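Local coordinates for glucuronan lyase A (Trichoderma reesei, PDB 2ZZJ), which probably cleaves beta-1,4-glucuronan within the chain as an endo-acting polysaccharide lyase of family 20, and carries a bound calcium ion, at residues Gln83-Asn88 with Asn202-Asp207; Leu156-Ala161 with Val183-Asp188. All coordinates share one frame; numbering follows the deposited sequence.

Contact 1 of 2, residues Gln83-Asn88 with Asn202-Asp207; sequences QPQSYN and NSWHDD
Gln-85 lies against the short helix 202-207. Its CB sits 3.5 Å from CB of Ser-203, and CG has that same CB and OD2 of Asp-207 both within 3.8 Å. Beyond CG the chain runs extended (chi2 -175°), which keeps CD beside Ser-203. At the tip the amide divides its work: NE2 gives a nearly straight hydrogen bond, 3.1 Å long, to OD2 of Asp-207, on the anti side but tilted out of the carboxylate plane, while OE1 lies at the edge of the Trp-204 indole, 3.7 Å from CD1. The same amide is tied to the loop after the helix, NE2 to the carbonyl of His-209 and OE1 to the backbone N of Thr-211. An alanine here would probably leave OD2 of Asp-207 and both of those backbone groups without their mate and open a gap beside Trp-204.

Next in the chain, Ser-86 is bound twice. Its backbone N donates to OG of Ser-203 at 2.9 Å, and its own OG donates to OD1 of Asn-202 at 2.7 Å, in the carbonyl plane and on a lone pair. A water joins Ser-86 OG, Asn-88 OD1 and Asn-202 ND2, closing the polar cluster.

Tyr-87 leaves the strand on the far side, yet its ring end swings back to Trp-204. The indole NE1 donates to Tyr-87 OH at 2.9 Å in a bent bond, the partner tilted from the indole plane, and the two rings form an offset edge-to-face pair, the tyrosine edge toward the face of the five-membered ring with planes at 88°. Tyr-44 and Tyr-52 also meet Trp-204 edge-to-face. This is a helical turn in a connection of a beta-jelly roll, seated on the start of a sheet strand by side-chain bonds and an aromatic cluster.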
ATOM      1  N   GLN A  83      -8.637  -4.848  15.081  1.00 18.37           N
ATOM      2  CA  GLN A  83      -9.814  -3.982  15.163  1.00 18.88           C
ATOM      3  C   GLN A  83     -10.427  -3.823  13.780  1.00 20.15           C
ATOM      4  O   GLN A  83      -9.719  -3.982  12.755  1.00 19.24           O
ATOM      5  CB  GLN A  83      -9.461  -2.599  15.766  1.00 18.95           C
ATOM      6  CG  GLN A  83      -8.981  -2.636  17.195  1.00 19.28           C
ATOM      7  CD  GLN A  83     -10.081  -3.028  18.196  1.00 21.21           C
ATOM      8  OE1 GLN A  83     -11.239  -3.219  17.827  1.00 18.12           O
ATOM      9  NE2 GLN A  83      -9.711  -3.132  19.459  1.00 18.97           N
ATOM     10  N   PRO A  84     -11.756  -3.571  13.720  1.00 19.72           N
ATOM     11  CA  PRO A  84     -12.503  -3.412  12.481  1.00 20.14           C
ATOM     12  C   PRO A  84     -12.141  -2.204  11.621  1.00 20.05           C
ATOM     13  O   PRO A  84     -12.557  -2.147  10.460  1.00 20.87           O
ATOM     14  CB  PRO A  84     -13.968  -3.261  12.953  1.00 21.35           C
ATOM     15  CG  PRO A  84     -13.925  -3.046  14.426  1.00 20.68           C
ATOM     16  CD  PRO A  84     -12.630  -3.551  14.924  1.00 21.05           C
ATOM     17  N   GLN A  85     -11.429  -1.227  12.181  1.00 19.23           N
ATOM     18  CA  GLN A  85     -10.984  -0.067  11.394  1.00 19.25           C
ATOM     19  C   GLN A  85      -9.926  -0.506  10.387  1.00 18.59           C
ATOM     20  O   GLN A  85      -9.367  -1.593  10.511  1.00 19.96           O
ATOM     21  CB  GLN A  85     -10.430   1.039  12.287  1.00 17.75           C
ATOM     22  CG  GLN A  85     -11.515   1.802  13.069  1.00 19.85           C
ATOM     23  CD  GLN A  85     -10.969   2.963  13.863  1.00 18.28           C
ATOM     24  OE1 GLN A  85     -10.043   2.816  14.651  1.00 19.58           O
ATOM     25  NE2 GLN A  85     -11.601   4.124  13.715  1.00 22.44           N
ATOM     26  N   SER A  86      -9.681   0.333   9.384  1.00 18.23           N
ATOM     27  CA  SER A  86      -8.581   0.114   8.442  1.00 16.49           C
ATOM     28  C   SER A  86      -7.276   0.653   8.981  1.00 15.84           C
ATOM     29  O   SER A  86      -7.232   1.776   9.469  1.00 15.77           O
ATOM     30  CB  SER A  86      -8.870   0.822   7.119  1.00 16.45           C
ATOM     31  OG  SER A  86      -7.678   0.966   6.342  1.00 17.40           O
ATOM     32  N   TYR A  87      -6.221  -0.146   8.856  1.00 14.94           N
ATOM     33  CA  TYR A  87      -4.823   0.331   8.939  1.00 13.78           C
ATOM     34  C   TYR A  87      -4.212  -0.003   7.585  1.00 13.74           C
ATOM     35  O   TYR A  87      -4.093  -1.170   7.222  1.00 11.24           O
ATOM     36  CB  TYR A  87      -4.047  -0.308  10.100  1.00 13.84           C
ATOM     37  CG  TYR A  87      -4.610   0.098  11.445  1.00 14.09           C
ATOM     38  CD1 TYR A  87      -4.167   1.261  12.069  1.00 14.88           C
ATOM     39  CD2 TYR A  87      -5.638  -0.654  12.059  1.00 14.53           C
ATOM     40  CE1 TYR A  87      -4.696   1.658  13.300  1.00 14.87           C
ATOM     41  CE2 TYR A  87      -6.179  -0.261  13.295  1.00 14.76           C
ATOM     42  CZ  TYR A  87      -5.704   0.906  13.896  1.00 15.78           C
ATOM     43  OH  TYR A  87      -6.204   1.358  15.105  1.00 13.93           O
ATOM     44  N   ASN A  88      -3.905   1.037   6.817  1.00 12.86           N
ATOM     45  CA  ASN A  88      -3.448   0.857   5.452  1.00 12.54           C
ATOM     46  C   ASN A  88      -1.956   0.551   5.506  1.00 11.84           C
ATOM     47  O   ASN A  88      -1.236   1.129   6.328  1.00 11.95           O
ATOM     48  CB  ASN A  88      -3.711   2.122   4.638  1.00 13.01           C
ATOM     49  CG  ASN A  88      -3.722   1.853   3.145  1.00 13.66           C
ATOM     50  OD1 ASN A  88      -4.724   1.378   2.581  1.00 13.45           O
ATOM     51  ND2 ASN A  88      -2.606   2.152   2.489  1.00 11.76           N
ATOM     52  N   ASN A 202      -5.650   5.337   8.377  1.00 17.01           N
ATOM     53  CA  ASN A 202      -6.627   6.212   7.724  1.00 17.95           C
ATOM     54  C   ASN A 202      -7.992   6.324   8.443  1.00 18.96           C
ATOM     55  O   ASN A 202      -8.637   7.387   8.459  1.00 19.36           O
ATOM     56  CB  ASN A 202      -6.790   5.882   6.230  1.00 17.72           C
ATOM     57  CG  ASN A 202      -7.119   4.423   5.949  1.00 18.14           C
ATOM     58  OD1 ASN A 202      -6.826   3.532   6.727  1.00 18.50           O
ATOM     59  ND2 ASN A 202      -7.664   4.177   4.774  1.00 20.86           N
ATOM     60  N   SER A 203      -8.428   5.227   9.047  1.00 18.88           N
ATOM     61  CA  SER A 203      -9.712   5.227   9.753  1.00 18.86           C
ATOM     62  C   SER A 203      -9.719   6.138  10.974  1.00 20.19           C
ATOM     63  O   SER A 203     -10.805   6.623  11.369  1.00 21.20           O
ATOM     64  CB  SER A 203     -10.117   3.809  10.151  1.00 18.62           C
ATOM     65  OG  SER A 203     -10.572   3.085   9.022  1.00 17.70           O
ATOM     66  N   TRP A 204      -8.545   6.364  11.581  1.00 19.30           N
ATOM     67  CA  TRP A 204      -8.440   7.267  12.719  1.00 20.45           C
ATOM     68  C   TRP A 204      -8.952   8.656  12.315  1.00 22.02           C
ATOM     69  O   TRP A 204      -9.749   9.269  13.044  1.00 22.56           O
ATOM     70  CB  TRP A 204      -6.992   7.384  13.231  1.00 18.44           C
ATOM     71  CG  TRP A 204      -6.464   6.212  13.974  1.00 17.91           C
ATOM     72  CD1 TRP A 204      -7.168   5.085  14.363  1.00 16.00           C
ATOM     73  CD2 TRP A 204      -5.136   6.054  14.508  1.00 15.85           C
ATOM     74  NE1 TRP A 204      -6.345   4.246  15.081  1.00 16.02           N
ATOM     75  CE2 TRP A 204      -5.098   4.807  15.178  1.00 15.85           C
ATOM     76  CE3 TRP A 204      -3.960   6.826  14.451  1.00 17.41           C
ATOM     77  CZ2 TRP A 204      -3.943   4.312  15.787  1.00 16.05           C
ATOM     78  CZ3 TRP A 204      -2.806   6.335  15.069  1.00 17.10           C
ATOM     79  CH2 TRP A 204      -2.811   5.078  15.731  1.00 16.38           C
ATOM     80  N   HIS A 205      -8.523   9.140  11.152  1.00 23.13           N
ATOM     81  CA  HIS A 205      -9.000  10.427  10.648  1.00 24.48           C
ATOM     82  C   HIS A 205     -10.405  10.309  10.043  1.00 25.59           C
ATOM     83  O   HIS A 205     -11.307  11.042  10.436  1.00 25.36           O
ATOM     84  CB  HIS A 205      -8.015  11.004   9.627  1.00 25.33           C
ATOM     85  CG  HIS A 205      -8.587  12.116   8.811  1.00 26.26           C
ATOM     86  ND1 HIS A 205      -9.386  11.893   7.707  1.00 27.91           N
ATOM     87  CD2 HIS A 205      -8.491  13.460   8.947  1.00 28.45           C
ATOM     88  CE1 HIS A 205      -9.752  13.058   7.198  1.00 29.85           C
ATOM     89  NE2 HIS A 205      -9.225  14.021   7.933  1.00 27.39           N
ATOM     90  N   ASP A 206     -10.589   9.380   9.104  1.00 25.96           N
ATOM     91  CA  ASP A 206     -11.845   9.253   8.386  1.00 26.51           C
ATOM     92  C   ASP A 206     -13.039   9.050   9.325  1.00 27.69           C
ATOM     93  O   ASP A 206     -14.136   9.540   9.037  1.00 27.95           O
ATOM     94  CB  ASP A 206     -11.787   8.122   7.362  1.00 26.64           C
ATOM     95  CG  ASP A 206     -10.682   8.312   6.308  1.00 28.07           C
ATOM     96  OD1 ASP A 206     -10.064   9.398   6.219  1.00 26.14           O
ATOM     97  OD2 ASP A 206     -10.428   7.350   5.551  1.00 29.07           O
ATOM     98  N   ASP A 207     -12.826   8.358  10.443  1.00 27.48           N
ATOM     99  CA  ASP A 207     -13.946   7.972  11.303  1.00 29.34           C
ATOM    100  C   ASP A 207     -14.197   8.972  12.425  1.00 29.57           C
ATOM    101  O   ASP A 207     -15.270   8.957  13.040  1.00 30.59           O
ATOM    102  CB  ASP A 207     -13.738   6.590  11.916  1.00 28.54           C
ATOM    103  CG  ASP A 207     -13.796   5.465  10.902  1.00 29.47           C
ATOM    104  OD1 ASP A 207     -14.094   5.687   9.698  1.00 28.12           O
ATOM    105  OD2 ASP A 207     -13.534   4.327  11.344  1.00 29.10           O
TER
HETATM  106  O   HOH W   1      -7.274   1.621   3.538  1.00 18.22           O
HETATM  107  O   HOH W   2      -6.815   3.733  11.261  1.00 19.81           O

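Contact 2 of 2, residues Leu156-Ala161 with Val183-Asp188; sequences LQIKWA and VATTVD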
ATOM      1  N   LEU A 156       2.189  -8.539  -6.069  1.00 12.17           N
ATOM      2  CA  LEU A 156       1.106  -8.109  -6.945  1.00 13.77           C
ATOM      3  C   LEU A 156       1.571  -8.237  -8.385  1.00 14.35           C
ATOM      4  O   LEU A 156       2.702  -7.875  -8.724  1.00 14.84           O
ATOM      5  CB  LEU A 156       0.712  -6.648  -6.693  1.00 13.90           C
ATOM      6  CG  LEU A 156       0.614  -6.159  -5.240  1.00 17.06           C
ATOM      7  CD1 LEU A 156       0.367  -4.637  -5.212  1.00 20.37           C
ATOM      8  CD2 LEU A 156      -0.491  -6.857  -4.563  1.00 19.22           C
ATOM      9  N   GLN A 157       0.716  -8.771  -9.244  1.00 15.43           N
ATOM     10  CA  GLN A 157       0.981  -8.660 -10.687  1.00 15.17           C
ATOM     11  C   GLN A 157      -0.189  -7.906 -11.273  1.00 16.12           C
ATOM     12  O   GLN A 157      -1.302  -8.400 -11.211  1.00 16.11           O
ATOM     13  CB  GLN A 157       1.086 -10.037 -11.314  1.00 15.41           C
ATOM     14  CG  GLN A 157       1.241  -9.976 -12.838  1.00 16.07           C
ATOM     15  CD  GLN A 157       1.194 -11.335 -13.490  1.00 17.13           C
ATOM     16  OE1 GLN A 157       0.930 -12.343 -12.840  1.00 19.29           O
ATOM     17  NE2 GLN A 157       1.437 -11.362 -14.804  1.00 20.00           N
ATOM     18  N   ILE A 158       0.045  -6.708 -11.790  1.00 16.38           N
ATOM     19  CA  ILE A 158      -1.057  -5.878 -12.220  1.00 17.95           C
ATOM     20  C   ILE A 158      -0.782  -5.369 -13.622  1.00 18.82           C
ATOM     21  O   ILE A 158       0.263  -4.752 -13.850  1.00 18.69           O
ATOM     22  CB  ILE A 158      -1.341  -4.687 -11.253  1.00 18.00           C
ATOM     23  CG1 ILE A 158      -1.630  -5.202  -9.829  1.00 19.06           C
ATOM     24  CG2 ILE A 158      -2.581  -3.877 -11.729  1.00 17.25           C
ATOM     25  CD1 ILE A 158      -1.764  -4.135  -8.775  1.00 17.20           C
ATOM     26  N   LYS A 159      -1.735  -5.570 -14.541  1.00 19.89           N
ATOM     27  CA  LYS A 159      -1.678  -4.843 -15.817  1.00 21.40           C
ATOM     28  C   LYS A 159      -2.596  -3.635 -15.673  1.00 21.68           C
ATOM     29  O   LYS A 159      -3.812  -3.791 -15.489  1.00 21.35           O
ATOM     30  CB  LYS A 159      -2.117  -5.730 -16.973  1.00 22.54           C
ATOM     31  CG  LYS A 159      -2.188  -5.017 -18.311  1.00 24.61           C
ATOM     32  CD  LYS A 159      -2.745  -5.983 -19.367  1.00 28.54           C
ATOM     33  CE  LYS A 159      -3.010  -5.279 -20.707  1.00 31.34           C
ATOM     34  NZ  LYS A 159      -1.771  -4.660 -21.271  1.00 35.06           N
ATOM     35  N   TRP A 160      -1.992  -2.452 -15.706  1.00 22.26           N
ATOM     36  CA  TRP A 160      -2.682  -1.183 -15.473  1.00 23.18           C
ATOM     37  C   TRP A 160      -3.365  -0.759 -16.784  1.00 25.37           C
ATOM     38  O   TRP A 160      -2.688  -0.388 -17.738  1.00 25.58           O
ATOM     39  CB  TRP A 160      -1.690  -0.126 -15.010  1.00 22.45           C
ATOM     40  CG  TRP A 160      -0.981  -0.503 -13.697  1.00 22.34           C
ATOM     41  CD1 TRP A 160       0.325  -0.894 -13.541  1.00 19.54           C
ATOM     42  CD2 TRP A 160      -1.570  -0.527 -12.383  1.00 20.86           C
ATOM     43  NE1 TRP A 160       0.589  -1.163 -12.200  1.00 18.97           N
ATOM     44  CE2 TRP A 160      -0.552  -0.939 -11.471  1.00 19.97           C
ATOM     45  CE3 TRP A 160      -2.863  -0.261 -11.889  1.00 20.41           C
ATOM     46  CZ2 TRP A 160      -0.781  -1.055 -10.092  1.00 19.36           C
ATOM     47  CZ3 TRP A 160      -3.100  -0.378 -10.509  1.00 20.44           C
ATOM     48  CH2 TRP A 160      -2.070  -0.778  -9.631  1.00 19.34           C
ATOM     49  N   ALA A 161      -4.689  -0.864 -16.799  1.00 27.31           N
ATOM     50  CA  ALA A 161      -5.512  -0.533 -17.974  1.00 29.96           C
ATOM     51  C   ALA A 161      -6.826   0.114 -17.534  1.00 31.87           C
ATOM     52  O   ALA A 161      -7.368  -0.221 -16.470  1.00 31.50           O
ATOM     53  CB  ALA A 161      -5.801  -1.799 -18.791  1.00 29.82           C
ATOM     54  N   VAL A 183     -10.365  -6.811 -16.613  1.00 33.11           N
ATOM     55  CA  VAL A 183     -10.954  -5.765 -15.775  1.00 31.50           C
ATOM     56  C   VAL A 183     -10.176  -4.488 -15.975  1.00 31.22           C
ATOM     57  O   VAL A 183      -8.985  -4.527 -16.336  1.00 31.33           O
ATOM     58  CB  VAL A 183     -10.952  -6.123 -14.256  1.00 31.66           C
ATOM     59  CG1 VAL A 183     -12.044  -7.094 -13.922  1.00 31.38           C
ATOM     60  CG2 VAL A 183      -9.573  -6.655 -13.799  1.00 30.62           C
ATOM     61  N   ALA A 184     -10.844  -3.352 -15.761  1.00 30.10           N
ATOM     62  CA  ALA A 184     -10.188  -2.054 -15.759  1.00 29.15           C
ATOM     63  C   ALA A 184      -9.595  -1.801 -14.362  1.00 29.07           C
ATOM     64  O   ALA A 184     -10.330  -1.773 -13.363  1.00 29.71           O
ATOM     65  CB  ALA A 184     -11.182  -0.952 -16.098  1.00 29.34           C
ATOM     66  N   THR A 185      -8.283  -1.608 -14.302  1.00 28.48           N
ATOM     67  CA  THR A 185      -7.563  -1.501 -13.014  1.00 27.74           C
ATOM     68  C   THR A 185      -7.058  -0.086 -12.625  1.00 27.75           C
ATOM     69  O   THR A 185      -6.447   0.090 -11.551  1.00 27.61           O
ATOM     70  CB  THR A 185      -6.346  -2.424 -13.026  1.00 27.05           C
ATOM     71  OG1 THR A 185      -5.547  -2.127 -14.184  1.00 26.46           O
ATOM     72  CG2 THR A 185      -6.771  -3.883 -12.994  1.00 26.52           C
ATOM     73  N   THR A 186      -7.240   0.904 -13.504  1.00 27.31           N
ATOM     74  CA  THR A 186      -6.885   2.294 -13.219  1.00 26.74           C
ATOM     75  C   THR A 186      -7.829   3.237 -13.978  1.00 28.35           C
ATOM     76  O   THR A 186      -8.587   2.786 -14.847  1.00 28.06           O
ATOM     77  CB  THR A 186      -5.378   2.635 -13.501  1.00 26.75           C
ATOM     78  OG1 THR A 186      -5.004   3.877 -12.879  1.00 23.79           O
ATOM     79  CG2 THR A 186      -5.052   2.681 -15.009  1.00 25.93           C
ATOM     80  N   VAL A 187      -7.775   4.524 -13.642  1.00 28.88           N
ATOM     81  CA  VAL A 187      -8.566   5.547 -14.326  1.00 30.64           C
ATOM     82  C   VAL A 187      -8.036   5.808 -15.742  1.00 31.34           C
ATOM     83  O   VAL A 187      -6.874   5.526 -16.046  1.00 30.90           O
ATOM     84  CB  VAL A 187      -8.671   6.886 -13.500  1.00 29.58           C
ATOM     85  CG1 VAL A 187      -9.486   6.666 -12.216  1.00 31.03           C
ATOM     86  CG2 VAL A 187      -7.322   7.463 -13.168  1.00 30.89           C
ATOM     87  N   ASP A 188      -8.896   6.344 -16.608  1.00 32.59           N
ATOM     88  CA  ASP A 188      -8.534   6.520 -18.014  1.00 33.94           C
ATOM     89  C   ASP A 188      -7.697   7.777 -18.322  1.00 33.86           C
ATOM     90  O   ASP A 188      -8.067   8.564 -19.197  1.00 34.05           O
ATOM     91  CB  ASP A 188      -9.780   6.409 -18.930  1.00 34.40           C
ATOM     92  CG  ASP A 188     -10.827   7.505 -18.673  1.00 36.83           C
ATOM     93  OD1 ASP A 188     -10.706   8.235 -17.664  1.00 37.03           O
ATOM     94  OD2 ASP A 188     -11.772   7.641 -19.504  1.00 37.87           O
TER
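Thr-185 drives its hydroxyl into the backbone at the end of strand 152-160, and there the contact is tightest. OG1 donates to the carbonyl O of Lys-159 at 2.7 Å and accepts from the backbone N of Ala-161 at 3.0 Å, the latter bond fairly straight at 162°. One hydroxyl thus spans Trp-160, whose CA lies 3.3 Å from OG1. With chi1 at 54°, OG1 sits between its own backbone N and carbonyl carbon, the crowded position, and faces the strand.

The carbonyl O of Ala-161 answers from the other segment. It accepts two backbone N-H groups in succession, Thr-185 N at 2.7 Å, nearly along the C=O axis, and Thr-186 N at 3.2 Å, from above the carbonyl plane. The CA-H of Ala-184 also approaches this oxygen.

In the beta-jelly roll, strand 152-160 belongs to one antiparallel sheet, and residues 184-188 begin the connection that leads from strand 175-183 of that sheet to strand 192-197 of the other. The contact therefore pins the beginning of the crossover to the end of a sheet strand. The Trp-160 ring receives CG2 of Ile-158 over the centre of one face, 3.4 Å above the plane, and takes the carbonyl O of Thr-185 at its edge, in plane. NE1 donates to OH of Tyr-70, and Tyr-62 stacks on the indole while bonding OG1 of Thr-186.

A looser contact, still buried, follows beside the indole, where CB of Thr-186 stays 4.2 Å from CE3 of Trp-160. The solvent side belongs to Ala-184 and Lys-159, both partly exposed. The CB of Ala-184 points away overall, touching the strand segment just at the Ala-161 oxygen, and Lys-159, its chain extended as far as CE, leads its end away from the loop.

The two contacts lie about 25 Å apart between centres, with nearest atoms about 11 Å apart, so they do not touch. Along the chain contact 2 is nested inside contact 1: residues 83-88 come first, then 156-161, 183-188 and finally 202-207. Contact 1 sets a helix against a strand of the sheet holding 86-95 and 192-197, whereas contact 2 starts on strand 152-160 of the other sheet. The chain runs from the loop of contact 2 through strands 192-197 and 199-200 to the helix of contact 1, so a single passage of the jelly roll links them, both lying away from the calcium site.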